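PDB 2FJK: fructose-bisphosphate aldolase from Thermus caldophilus, which belongs to the class II aldolases, a TIM-barrel family, and binds 1,3-dihydroxyacetonephosphate in a pocket of its barrel. Local coordinates for residues T4-L9 and P202-L207; R113-V118 and V129-G134; M27-A32 and E286-V291. All blocks are in the same frame, centred on the assembly; numbering follows the deposited sequence.

Contact 1. Residues T4-L9 and P202-L207; sequences TGLEIL and PAPLVL
Pro204 sets CB and CG of its ring against Leu9 at the N-terminal end of the TIM barrel. Leu9 belongs to the short N-terminal helix 6-14, which lies across the N-terminal ends of the barrel strands. Pro204 is the last residue before strand 205-207. It therefore meets the helix just as the chain enters the barrel wall. The two backbones come close here, with Leu9 CA 5.9 Å from Pro204 CA. Both side chains leave their backbones toward each other. Leu9 touches with its CB, and the branched end is not involved. CB lies 3.6 Å from Pro204 CB and 3.7 Å from Pro204 CG, nearly level with the two ends of that ring bond. The Leu9 side chain also packs on Val19 and Lys249, on neighbouring strands. Leu6 sits one turn earlier on the helix and plays a smaller part. With CG anti to the backbone N (chi1 173°), the branch reaches across until one methyl meets the same proline ring. No hydrogen bond crosses between the segments, and the contact is wholly apolar. Tyr169 packs against both Leu6 and Pro204 and continues the hydrophobic layer. Gly5 holds the N-cap position, with a positive phi (96°) that suits glycine. Leu6 CD1 lies 4.2 Å from Pro204 CG.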
ATOM      1  N   THR A   4      -8.827 -12.406 -10.110  1.00 28.38           N
ATOM      2  CA  THR A   4      -8.735 -12.130 -11.542  1.00 29.42           C
ATOM      3  C   THR A   4     -10.105 -12.197 -12.205  1.00 30.60           C
ATOM      4  O   THR A   4     -10.306 -11.684 -13.313  1.00 31.86           O
ATOM      5  CB  THR A   4      -7.786 -13.113 -12.264  1.00 30.00           C
ATOM      6  OG1 THR A   4      -8.313 -14.440 -12.193  1.00 27.88           O
ATOM      7  CG2 THR A   4      -6.408 -13.072 -11.634  1.00 27.94           C
ATOM      8  N   GLY A   5     -11.052 -12.832 -11.535  1.00 28.67           N
ATOM      9  CA  GLY A   5     -12.382 -12.906 -12.098  1.00 32.51           C
ATOM     10  C   GLY A   5     -12.700 -14.170 -12.870  1.00 34.04           C
ATOM     11  O   GLY A   5     -13.850 -14.602 -12.876  1.00 34.56           O
ATOM     12  N   LEU A   6     -11.703 -14.761 -13.526  1.00 36.56           N
ATOM     13  CA  LEU A   6     -11.935 -15.986 -14.289  1.00 37.19           C
ATOM     14  C   LEU A   6     -12.664 -16.974 -13.390  1.00 38.38           C
ATOM     15  O   LEU A   6     -13.644 -17.594 -13.807  1.00 38.81           O
ATOM     16  CB  LEU A   6     -10.611 -16.582 -14.776  1.00 34.91           C
ATOM     17  CG  LEU A   6     -10.648 -17.959 -15.457  1.00 35.73           C
ATOM     18  CD1 LEU A   6     -11.672 -17.983 -16.588  1.00 32.84           C
ATOM     19  CD2 LEU A   6      -9.255 -18.299 -15.978  1.00 32.23           C
ATOM     20  N   GLU A   7     -12.197 -17.097 -12.150  1.00 40.06           N
ATOM     21  CA  GLU A   7     -12.822 -18.000 -11.191  1.00 42.38           C
ATOM     22  C   GLU A   7     -14.201 -17.457 -10.829  1.00 42.47           C
ATOM     23  O   GLU A   7     -15.149 -18.219 -10.636  1.00 43.60           O
ATOM     24  CB  GLU A   7     -11.955 -18.134  -9.936  1.00 45.94           C
ATOM     25  CG  GLU A   7     -10.544 -18.672 -10.194  1.00 48.29           C
ATOM     26  CD  GLU A   7     -10.531 -20.046 -10.857  1.00 50.40           C
ATOM     27  OE1 GLU A   7     -10.918 -20.149 -12.040  1.00 51.08           O
ATOM     28  OE2 GLU A   7     -10.128 -21.026 -10.193  1.00 51.73           O
ATOM     29  N   ILE A   8     -14.308 -16.135 -10.736  1.00 42.20           N
ATOM     30  CA  ILE A   8     -15.589 -15.502 -10.444  1.00 40.98           C
ATOM     31  C   ILE A   8     -16.558 -15.870 -11.566  1.00 39.39           C
ATOM     32  O   ILE A   8     -17.647 -16.384 -11.321  1.00 38.96           O
ATOM     33  CB  ILE A   8     -15.492 -13.960 -10.450  1.00 41.22           C
ATOM     34  CG1 ILE A   8     -14.518 -13.472  -9.388  1.00 41.39           C
ATOM     35  CG2 ILE A   8     -16.866 -13.362 -10.218  1.00 40.44           C
ATOM     36  CD1 ILE A   8     -14.499 -11.965  -9.262  1.00 42.92           C
ATOM     37  N   LEU A   9     -16.141 -15.586 -12.800  1.00 38.69           N
ATOM     38  CA  LEU A   9     -16.949 -15.839 -13.990  1.00 37.39           C
ATOM     39  C   LEU A   9     -17.188 -17.316 -14.312  1.00 37.13           C
ATOM     40  O   LEU A   9     -18.275 -17.679 -14.751  1.00 36.59           O
ATOM     41  CB  LEU A   9     -16.339 -15.130 -15.214  1.00 35.22           C
ATOM     42  CG  LEU A   9     -16.405 -13.592 -15.362  1.00 35.31           C
ATOM     43  CD1 LEU A   9     -17.635 -13.036 -14.642  1.00 33.56           C
ATOM     44  CD2 LEU A   9     -15.148 -12.949 -14.804  1.00 33.37           C
ATOM     45  N   PRO A 202     -16.937 -22.503 -24.438  1.00 36.04           N
ATOM     46  CA  PRO A 202     -17.145 -22.838 -23.026  1.00 34.89           C
ATOM     47  C   PRO A 202     -16.741 -21.726 -22.056  1.00 33.80           C
ATOM     48  O   PRO A 202     -17.355 -21.564 -21.003  1.00 33.95           O
ATOM     49  CB  PRO A 202     -16.307 -24.099 -22.851  1.00 35.53           C
ATOM     50  CG  PRO A 202     -15.162 -23.850 -23.779  1.00 37.16           C
ATOM     51  CD  PRO A 202     -15.846 -23.311 -25.013  1.00 35.59           C
ATOM     52  N   ALA A 203     -15.717 -20.960 -22.417  1.00 34.05           N
ATOM     53  CA  ALA A 203     -15.241 -19.864 -21.577  1.00 31.67           C
ATOM     54  C   ALA A 203     -16.388 -18.937 -21.188  1.00 30.80           C
ATOM     55  O   ALA A 203     -17.410 -18.886 -21.861  1.00 31.46           O
ATOM     56  CB  ALA A 203     -14.174 -19.085 -22.307  1.00 30.23           C
ATOM     57  N   PRO A 204     -16.245 -18.207 -20.074  1.00 30.61           N
ATOM     58  CA  PRO A 204     -17.338 -17.310 -19.695  1.00 29.68           C
ATOM     59  C   PRO A 204     -17.595 -16.215 -20.733  1.00 28.51           C
ATOM     60  O   PRO A 204     -16.660 -15.681 -21.322  1.00 28.48           O
ATOM     61  CB  PRO A 204     -16.893 -16.764 -18.335  1.00 29.65           C
ATOM     62  CG  PRO A 204     -15.426 -17.007 -18.294  1.00 31.49           C
ATOM     63  CD  PRO A 204     -15.240 -18.305 -19.004  1.00 29.74           C
ATOM     64  N   LEU A 205     -18.866 -15.910 -20.971  1.00 27.76           N
ATOM     65  CA  LEU A 205     -19.245 -14.880 -21.937  1.00 27.44           C
ATOM     66  C   LEU A 205     -19.490 -13.540 -21.276  1.00 26.29           C
ATOM     67  O   LEU A 205     -19.897 -13.480 -20.116  1.00 25.47           O
ATOM     68  CB  LEU A 205     -20.502 -15.299 -22.701  1.00 29.17           C
ATOM     69  CG  LEU A 205     -20.403 -16.595 -23.507  1.00 31.01           C
ATOM     70  CD1 LEU A 205     -21.717 -16.890 -24.212  1.00 31.78           C
ATOM     71  CD2 LEU A 205     -19.262 -16.519 -24.510  1.00 31.12           C
ATOM     72  N   VAL A 206     -19.267 -12.470 -22.033  1.00 25.29           N
ATOM     73  CA  VAL A 206     -19.426 -11.114 -21.522  1.00 24.49           C
ATOM     74  C   VAL A 206     -20.371 -10.241 -22.334  1.00 25.72           C
ATOM     75  O   VAL A 206     -20.308 -10.209 -23.564  1.00 26.95           O
ATOM     76  CB  VAL A 206     -18.063 -10.413 -21.458  1.00 22.86           C
ATOM     77  CG1 VAL A 206     -18.185  -9.101 -20.685  1.00 19.79           C
ATOM     78  CG2 VAL A 206     -17.053 -11.345 -20.832  1.00 19.24           C
ATOM     79  N   LEU A 207     -21.232  -9.513 -21.630  1.00 25.16           N
ATOM     80  CA  LEU A 207     -22.205  -8.644 -22.272  1.00 25.03           C
ATOM     81  C   LEU A 207     -22.018  -7.171 -21.907  1.00 24.94           C
ATOM     82  O   LEU A 207     -22.263  -6.774 -20.774  1.00 23.71           O
ATOM     83  CB  LEU A 207     -23.617  -9.086 -21.876  1.00 25.58           C
ATOM     84  CG  LEU A 207     -24.797  -8.445 -22.604  1.00 25.14           C
ATOM     85  CD1 LEU A 207     -24.718  -8.796 -24.084  1.00 25.35           C
ATOM     86  CD2 LEU A 207     -26.101  -8.949 -22.003  1.00 25.54           C
TER

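Contact 2. Residues R113-V118 and V129-G134; sequences RETKRV and VEAELG
Helix residues Thr115 and Val118 lie over strand residues Ala131 and Val129, and the two backbones run in opposite senses, with CA atoms 6.7 Å apart for Thr115 and Ala131 and 7.5 Å for Val118 and Val129. One turn of the helix is thus matched to two strand positions on the same face. The side chains of Glu130 and Glu132 leave the other face of the strand. Glu130 is held there by a salt bridge to Lys249. Thr115 meets Ala131 through its methyl group, with CG2 3.6 Å from Ala131 CB. That methyl is anti to the backbone N (chi1 -63° for OG1). The same rotation sets the hydroxyl beside the backbone N, where OG1 is hydrogen-bonded to Asn111 O one turn back. The polar atom is satisfied within the helix, and the methyl is given to the strand. The Val118 and Val129 side chains meet at a slant, and Val118 CG1 reaches both methyls of Val129, with CG2 at 3.9 Å and CG1 at 4.0 Å. Val129 CG2 also lies 3.9 Å from Val118 O. All four residues are buried. Phe161 of helix 155-164 covers Thr115 and Ala131, and Ile101 of strand 98-101 touches both helix residues. This is the helix-on-strand layer of a beta-alpha-beta unit, strand 98-101, helix 108-124 and strand 128-133, the repeating element of the TIM barrel.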
ATOM      1  N   ARG A 113      -4.206 -11.227 -33.819  1.00 29.92           N
ATOM      2  CA  ARG A 113      -2.820 -10.831 -33.601  1.00 31.33           C
ATOM      3  C   ARG A 113      -2.667  -9.941 -32.374  1.00 30.54           C
ATOM      4  O   ARG A 113      -1.893 -10.244 -31.464  1.00 29.84           O
ATOM      5  CB  ARG A 113      -2.296 -10.081 -34.820  1.00 35.55           C
ATOM      6  CG  ARG A 113      -0.873  -9.563 -34.678  1.00 39.55           C
ATOM      7  CD  ARG A 113      -0.630  -8.469 -35.700  1.00 41.03           C
ATOM      8  NE  ARG A 113      -1.103  -8.876 -37.017  1.00 44.20           N
ATOM      9  CZ  ARG A 113      -1.518  -8.031 -37.955  1.00 44.69           C
ATOM     10  NH1 ARG A 113      -1.518  -6.724 -37.722  1.00 43.99           N
ATOM     11  NH2 ARG A 113      -1.941  -8.499 -39.122  1.00 45.82           N
ATOM     12  N   GLU A 114      -3.402  -8.834 -32.360  1.00 29.94           N
ATOM     13  CA  GLU A 114      -3.349  -7.893 -31.246  1.00 29.39           C
ATOM     14  C   GLU A 114      -3.754  -8.562 -29.926  1.00 28.19           C
ATOM     15  O   GLU A 114      -3.038  -8.480 -28.938  1.00 26.87           O
ATOM     16  CB  GLU A 114      -4.272  -6.706 -31.530  1.00 30.73           C
ATOM     17  CG  GLU A 114      -3.794  -5.778 -32.637  1.00 33.45           C
ATOM     18  CD  GLU A 114      -2.689  -4.853 -32.174  1.00 34.89           C
ATOM     19  OE1 GLU A 114      -2.804  -4.308 -31.056  1.00 35.64           O
ATOM     20  OE2 GLU A 114      -1.712  -4.655 -32.926  1.00 36.36           O
ATOM     21  N   THR A 115      -4.906  -9.224 -29.926  1.00 28.05           N
ATOM     22  CA  THR A 115      -5.416  -9.904 -28.737  1.00 27.30           C
ATOM     23  C   THR A 115      -4.410 -10.897 -28.166  1.00 28.64           C
ATOM     24  O   THR A 115      -4.125 -10.884 -26.958  1.00 27.23           O
ATOM     25  CB  THR A 115      -6.737 -10.649 -29.053  1.00 26.94           C
ATOM     26  OG1 THR A 115      -7.729  -9.692 -29.441  1.00 25.94           O
ATOM     27  CG2 THR A 115      -7.240 -11.428 -27.848  1.00 23.67           C
ATOM     28  N   LYS A 116      -3.866 -11.742 -29.041  1.00 29.13           N
ATOM     29  CA  LYS A 116      -2.893 -12.752 -28.648  1.00 29.62           C
ATOM     30  C   LYS A 116      -1.677 -12.125 -27.970  1.00 29.44           C
ATOM     31  O   LYS A 116      -1.145 -12.664 -27.002  1.00 28.24           O
ATOM     32  CB  LYS A 116      -2.442 -13.547 -29.870  1.00 30.96           C
ATOM     33  CG  LYS A 116      -1.649 -14.798 -29.545  1.00 33.14           C
ATOM     34  CD  LYS A 116      -1.093 -15.415 -30.830  1.00 35.97           C
ATOM     35  CE  LYS A 116      -0.199 -16.610 -30.551  1.00 36.34           C
ATOM     36  NZ  LYS A 116       0.668 -16.901 -31.732  1.00 38.94           N
ATOM     37  N   ARG A 117      -1.234 -10.991 -28.494  1.00 29.09           N
ATOM     38  CA  ARG A 117      -0.091 -10.289 -27.927  1.00 29.59           C
ATOM     39  C   ARG A 117      -0.415  -9.842 -26.499  1.00 28.81           C
ATOM     40  O   ARG A 117       0.455  -9.803 -25.633  1.00 26.88           O
ATOM     41  CB  ARG A 117       0.236  -9.062 -28.775  1.00 31.10           C
ATOM     42  CG  ARG A 117       1.490  -8.333 -28.343  1.00 33.25           C
ATOM     43  CD  ARG A 117       1.633  -7.015 -29.084  1.00 35.23           C
ATOM     44  NE  ARG A 117       2.971  -6.457 -28.928  1.00 36.77           N
ATOM     45  CZ  ARG A 117       3.303  -5.219 -29.271  1.00 37.53           C
ATOM     46  NH1 ARG A 117       2.389  -4.409 -29.786  1.00 38.50           N
ATOM     47  NH2 ARG A 117       4.546  -4.791 -29.099  1.00 37.20           N
ATOM     48  N   VAL A 118      -1.680  -9.499 -26.274  1.00 29.63           N
ATOM     49  CA  VAL A 118      -2.143  -9.050 -24.970  1.00 28.05           C
ATOM     50  C   VAL A 118      -2.223 -10.210 -23.997  1.00 26.61           C
ATOM     51  O   VAL A 118      -1.906 -10.064 -22.825  1.00 28.85           O
ATOM     52  CB  VAL A 118      -3.538  -8.369 -25.077  1.00 28.40           C
ATOM     53  CG1 VAL A 118      -4.165  -8.226 -23.687  1.00 26.68           C
ATOM     54  CG2 VAL A 118      -3.395  -6.994 -25.728  1.00 27.05           C
ATOM     55  N   VAL A 129      -7.469 -12.107 -19.463  1.00 23.61           N
ATOM     56  CA  VAL A 129      -7.773 -11.266 -20.611  1.00 24.58           C
ATOM     57  C   VAL A 129      -9.143 -11.493 -21.216  1.00 25.76           C
ATOM     58  O   VAL A 129      -9.560 -12.632 -21.440  1.00 24.18           O
ATOM     59  CB  VAL A 129      -6.733 -11.482 -21.725  1.00 25.50           C
ATOM     60  CG1 VAL A 129      -7.136 -10.734 -22.985  1.00 26.38           C
ATOM     61  CG2 VAL A 129      -5.379 -11.014 -21.250  1.00 24.64           C
ATOM     62  N   GLU A 130      -9.847 -10.396 -21.467  1.00 24.86           N
ATOM     63  CA  GLU A 130     -11.148 -10.467 -22.105  1.00 26.01           C
ATOM     64  C   GLU A 130     -10.922  -9.943 -23.520  1.00 26.26           C
ATOM     65  O   GLU A 130     -10.122  -9.030 -23.729  1.00 25.60           O
ATOM     66  CB  GLU A 130     -12.172  -9.570 -21.405  1.00 25.05           C
ATOM     67  CG  GLU A 130     -13.568  -9.723 -21.994  1.00 27.13           C
ATOM     68  CD  GLU A 130     -14.581  -8.759 -21.408  1.00 28.24           C
ATOM     69  OE1 GLU A 130     -14.690  -8.678 -20.167  1.00 27.97           O
ATOM     70  OE2 GLU A 130     -15.278  -8.087 -22.196  1.00 26.56           O
ATOM     71  N   ALA A 131     -11.607 -10.525 -24.490  1.00 27.58           N
ATOM     72  CA  ALA A 131     -11.470 -10.076 -25.867  1.00 28.98           C
ATOM     73  C   ALA A 131     -12.847 -10.046 -26.499  1.00 29.41           C
ATOM     74  O   ALA A 131     -13.746 -10.768 -26.069  1.00 30.03           O
ATOM     75  CB  ALA A 131     -10.557 -11.017 -26.633  1.00 29.91           C
ATOM     76  N   GLU A 132     -13.030  -9.208 -27.508  1.00 29.98           N
ATOM     77  CA  GLU A 132     -14.329  -9.156 -28.150  1.00 32.68           C
ATOM     78  C   GLU A 132     -14.280  -9.383 -29.651  1.00 33.07           C
ATOM     79  O   GLU A 132     -13.355  -8.949 -30.337  1.00 32.59           O
ATOM     80  CB  GLU A 132     -15.039  -7.833 -27.827  1.00 32.50           C
ATOM     81  CG  GLU A 132     -14.300  -6.574 -28.219  1.00 34.02           C
ATOM     82  CD  GLU A 132     -14.918  -5.327 -27.584  1.00 35.55           C
ATOM     83  OE1 GLU A 132     -16.142  -5.099 -27.750  1.00 31.06           O
ATOM     84  OE2 GLU A 132     -14.173  -4.578 -26.914  1.00 34.76           O
ATOM     85  N   LEU A 133     -15.289 -10.094 -30.137  1.00 34.10           N
ATOM     86  CA  LEU A 133     -15.437 -10.404 -31.550  1.00 35.88           C
ATOM     87  C   LEU A 133     -16.817  -9.899 -31.955  1.00 37.69           C
ATOM     88  O   LEU A 133     -17.821 -10.239 -31.322  1.00 37.11           O
ATOM     89  CB  LEU A 133     -15.351 -11.913 -31.766  1.00 35.35           C
ATOM     90  CG  LEU A 133     -15.346 -12.417 -33.205  1.00 35.55           C
ATOM     91  CD1 LEU A 133     -14.180 -11.789 -33.997  1.00 33.10           C
ATOM     92  CD2 LEU A 133     -15.232 -13.933 -33.177  1.00 35.17           C
ATOM     93  N   GLY A 134     -16.866  -9.085 -33.002  1.00 39.72           N
ATOM     94  CA  GLY A 134     -18.132  -8.532 -33.446  1.00 40.98           C
ATOM     95  C   GLY A 134     -18.284  -7.136 -32.874  1.00 42.42           C
ATOM     96  O   GLY A 134     -17.806  -6.861 -31.777  1.00 43.07           O
TER

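Contact 3. Residues M27-A32 and E286-V291; sequences MEFTQA and EAVKEV
The ring of Phe29 takes a methyl of Val288 over one face, with Phe29 CE2 4.2 Å from Val288 CG2. The two side chains cross at about a right angle. The ring also meets that of Phe260 on helix 254-270, their planes inclined at about 35°. Thr24 of the same chain and Pro277 of the second subunit also pack against Phe29. Between the backbones sits Ala32. Its CB lies 3.8 Å from Val288 CG1 and 3.6 Å from the backbone N of Lys289. A small residue here lets the chains come close, and Ala32 CA is 4.3 Å from Lys289 CA. Helix 27-38 is an outer helix of the TIM barrel, and helix 277-299 is the long C-terminal helix laid against it. The two segments cross at -37°, with their axes 8.6 Å apart at closest approach. Lys289 uses only the base of its side chain in this contact. CG is anti to the backbone N (chi1 179°) and passes 3.6 Å from Ala32 O. Beyond it the chain is fully extended and runs across the direction of segment 27-32. Its NZ ends in salt bridges to Glu35 on helix 27-38 and Glu39 just past its end.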
HETATM    1  N   MSE A  27     -13.951   8.257  -6.120  1.00 15.74           N
HETATM    2  CA  MSE A  27     -14.180   7.634  -4.823  1.00 17.15           C
HETATM    3  C   MSE A  27     -15.648   7.243  -4.611  1.00 14.44           C
HETATM    4  O   MSE A  27     -15.951   6.086  -4.352  1.00 13.52           O
HETATM    5  CB  MSE A  27     -13.760   8.573  -3.693  1.00 17.01           C
HETATM    6  CG  MSE A  27     -13.743   7.901  -2.316  1.00 19.80           C
HETATM    7 SE   MSE A  27     -13.420   9.197  -0.912  1.00 24.75          SE
HETATM    8  CE  MSE A  27     -11.708   9.850  -1.533  1.00 30.58           C
ATOM      9  N   GLU A  28     -16.550   8.207  -4.736  1.00 14.21           N
ATOM     10  CA  GLU A  28     -17.978   7.942  -4.527  1.00 14.85           C
ATOM     11  C   GLU A  28     -18.536   6.735  -5.278  1.00 14.59           C
ATOM     12  O   GLU A  28     -19.314   5.952  -4.716  1.00 12.09           O
ATOM     13  CB  GLU A  28     -18.804   9.188  -4.866  1.00 17.10           C
ATOM     14  CG  GLU A  28     -18.745  10.282  -3.782  1.00 20.28           C
ATOM     15  CD  GLU A  28     -17.586  11.259  -3.955  1.00 22.36           C
ATOM     16  OE1 GLU A  28     -16.624  10.934  -4.686  1.00 22.12           O
ATOM     17  OE2 GLU A  28     -17.638  12.354  -3.351  1.00 22.52           O
ATOM     18  N   PHE A  29     -18.157   6.580  -6.546  1.00 13.47           N
ATOM     19  CA  PHE A  29     -18.649   5.442  -7.316  1.00 13.66           C
ATOM     20  C   PHE A  29     -18.037   4.145  -6.815  1.00 14.12           C
ATOM     21  O   PHE A  29     -18.715   3.117  -6.767  1.00 12.04           O
ATOM     22  CB  PHE A  29     -18.332   5.584  -8.803  1.00 12.55           C
ATOM     23  CG  PHE A  29     -19.285   6.469  -9.561  1.00 15.36           C
ATOM     24  CD1 PHE A  29     -19.261   7.847  -9.402  1.00 16.69           C
ATOM     25  CD2 PHE A  29     -20.197   5.919 -10.452  1.00 18.47           C
ATOM     26  CE1 PHE A  29     -20.123   8.662 -10.115  1.00 15.96           C
ATOM     27  CE2 PHE A  29     -21.067   6.728 -11.172  1.00 17.32           C
ATOM     28  CZ  PHE A  29     -21.029   8.100 -11.002  1.00 19.00           C
ATOM     29  N   THR A  30     -16.762   4.185  -6.431  1.00 13.42           N
ATOM     30  CA  THR A  30     -16.112   2.971  -5.967  1.00 16.49           C
ATOM     31  C   THR A  30     -16.702   2.481  -4.655  1.00 17.67           C
ATOM     32  O   THR A  30     -16.867   1.280  -4.450  1.00 19.14           O
ATOM     33  CB  THR A  30     -14.606   3.151  -5.771  1.00 16.28           C
ATOM     34  OG1 THR A  30     -14.029   3.718  -6.951  1.00 15.13           O
ATOM     35  CG2 THR A  30     -13.966   1.795  -5.518  1.00 14.19           C
ATOM     36  N   GLN A  31     -17.020   3.416  -3.766  1.00 18.80           N
ATOM     37  CA  GLN A  31     -17.605   3.070  -2.475  1.00 20.38           C
ATOM     38  C   GLN A  31     -18.986   2.454  -2.660  1.00 19.72           C
ATOM     39  O   GLN A  31     -19.306   1.414  -2.062  1.00 16.89           O
ATOM     40  CB  GLN A  31     -17.739   4.315  -1.605  1.00 19.40           C
ATOM     41  CG  GLN A  31     -16.428   5.018  -1.330  1.00 21.69           C
ATOM     42  CD  GLN A  31     -16.627   6.262  -0.491  1.00 23.10           C
ATOM     43  OE1 GLN A  31     -17.372   7.166  -0.867  1.00 22.09           O
ATOM     44  NE2 GLN A  31     -15.967   6.312   0.654  1.00 25.45           N
ATOM     45  N   ALA A  32     -19.807   3.114  -3.477  1.00 19.00           N
ATOM     46  CA  ALA A  32     -21.168   2.644  -3.739  1.00 18.73           C
ATOM     47  C   ALA A  32     -21.157   1.223  -4.295  1.00 18.64           C
ATOM     48  O   ALA A  32     -21.891   0.348  -3.821  1.00 17.55           O
ATOM     49  CB  ALA A  32     -21.873   3.582  -4.717  1.00 18.66           C
ATOM     50  N   GLU A 286     -25.384   7.381  -3.002  1.00 21.29           N
ATOM     51  CA  GLU A 286     -26.364   6.464  -2.437  1.00 22.04           C
ATOM     52  C   GLU A 286     -27.284   5.919  -3.537  1.00 21.80           C
ATOM     53  O   GLU A 286     -27.626   4.737  -3.530  1.00 22.34           O
ATOM     54  CB  GLU A 286     -27.186   7.175  -1.357  1.00 24.15           C
ATOM     55  CG  GLU A 286     -28.302   6.330  -0.767  1.00 27.24           C
ATOM     56  CD  GLU A 286     -27.784   5.110  -0.044  1.00 28.41           C
ATOM     57  OE1 GLU A 286     -28.578   4.181   0.190  1.00 31.56           O
ATOM     58  OE2 GLU A 286     -26.584   5.085   0.293  1.00 30.65           O
ATOM     59  N   ALA A 287     -27.677   6.769  -4.484  1.00 20.53           N
ATOM     60  CA  ALA A 287     -28.541   6.299  -5.561  1.00 20.86           C
ATOM     61  C   ALA A 287     -27.794   5.309  -6.442  1.00 20.63           C
ATOM     62  O   ALA A 287     -28.399   4.396  -7.005  1.00 19.85           O
ATOM     63  CB  ALA A 287     -29.048   7.464  -6.410  1.00 20.34           C
ATOM     64  N   VAL A 288     -26.481   5.484  -6.566  1.00 19.54           N
ATOM     65  CA  VAL A 288     -25.702   4.569  -7.387  1.00 18.98           C
ATOM     66  C   VAL A 288     -25.642   3.211  -6.710  1.00 18.96           C
ATOM     67  O   VAL A 288     -25.765   2.168  -7.357  1.00 18.34           O
ATOM     68  CB  VAL A 288     -24.263   5.074  -7.607  1.00 17.92           C
ATOM     69  CG1 VAL A 288     -23.414   3.960  -8.211  1.00 17.33           C
ATOM     70  CG2 VAL A 288     -24.273   6.288  -8.540  1.00 17.89           C
ATOM     71  N   LYS A 289     -25.442   3.235  -5.398  1.00 19.69           N
ATOM     72  CA  LYS A 289     -25.363   2.009  -4.615  1.00 22.29           C
ATOM     73  C   LYS A 289     -26.652   1.211  -4.777  1.00 21.50           C
ATOM     74  O   LYS A 289     -26.617  -0.006  -4.961  1.00 21.33           O
ATOM     75  CB  LYS A 289     -25.143   2.351  -3.142  1.00 22.53           C
ATOM     76  CG  LYS A 289     -25.055   1.175  -2.210  1.00 20.98           C
ATOM     77  CD  LYS A 289     -24.822   1.683  -0.790  1.00 25.32           C
ATOM     78  CE  LYS A 289     -24.981   0.580   0.246  1.00 25.05           C
ATOM     79  NZ  LYS A 289     -24.634   1.093   1.600  1.00 29.06           N
ATOM     80  N   GLU A 290     -27.787   1.902  -4.718  1.00 21.98           N
ATOM     81  CA  GLU A 290     -29.075   1.232  -4.856  1.00 23.49           C
ATOM     82  C   GLU A 290     -29.227   0.637  -6.247  1.00 23.62           C
ATOM     83  O   GLU A 290     -29.804  -0.440  -6.412  1.00 22.63           O
ATOM     84  CB  GLU A 290     -30.223   2.203  -4.564  1.00 21.03           C
ATOM     85  CG  GLU A 290     -30.267   2.664  -3.104  1.00 26.08           C
ATOM     86  CD  GLU A 290     -30.242   1.499  -2.124  1.00 29.27           C
ATOM     87  OE1 GLU A 290     -31.149   0.643  -2.180  1.00 30.86           O
ATOM     88  OE2 GLU A 290     -29.306   1.432  -1.297  1.00 33.96           O
ATOM     89  N   VAL A 291     -28.701   1.336  -7.250  1.00 23.16           N
ATOM     90  CA  VAL A 291     -28.779   0.843  -8.617  1.00 23.11           C
ATOM     91  C   VAL A 291     -27.971  -0.434  -8.711  1.00 21.70           C
ATOM     92  O   VAL A 291     -28.438  -1.443  -9.250  1.00 20.91           O
ATOM     93  CB  VAL A 291     -28.212   1.863  -9.640  1.00 22.06           C
ATOM     94  CG1 VAL A 291     -28.000   1.179 -10.997  1.00 21.49           C
ATOM     95  CG2 VAL A 291     -29.171   3.034  -9.784  1.00 21.68           C
TER

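In the fold
From the N terminus, residues 4-9 come first and residues 27-32 follow. Contact 2 closes early, joining 113-118 to 129-134 across only ten residues. Contact 1 closes next at 202-207, and contact 3 last at 286-291. Contacts 1 and 3 therefore cross along the chain, and contact 2 falls within the span of both. Contact 1 ties the N-terminal helix to a late barrel strand. Contact 2 packs helix 108-124 on the following strand within one beta-alpha-beta unit. Contact 3 fastens the C-terminal helix to an early outer helix. Contacts 1 and 2 touch, Val206 CG1 packing 3.4 Å from Glu130 OE2. Contacts 2 and 3 lie on opposite sides of the chain's centre, about 31 Å apart between centres.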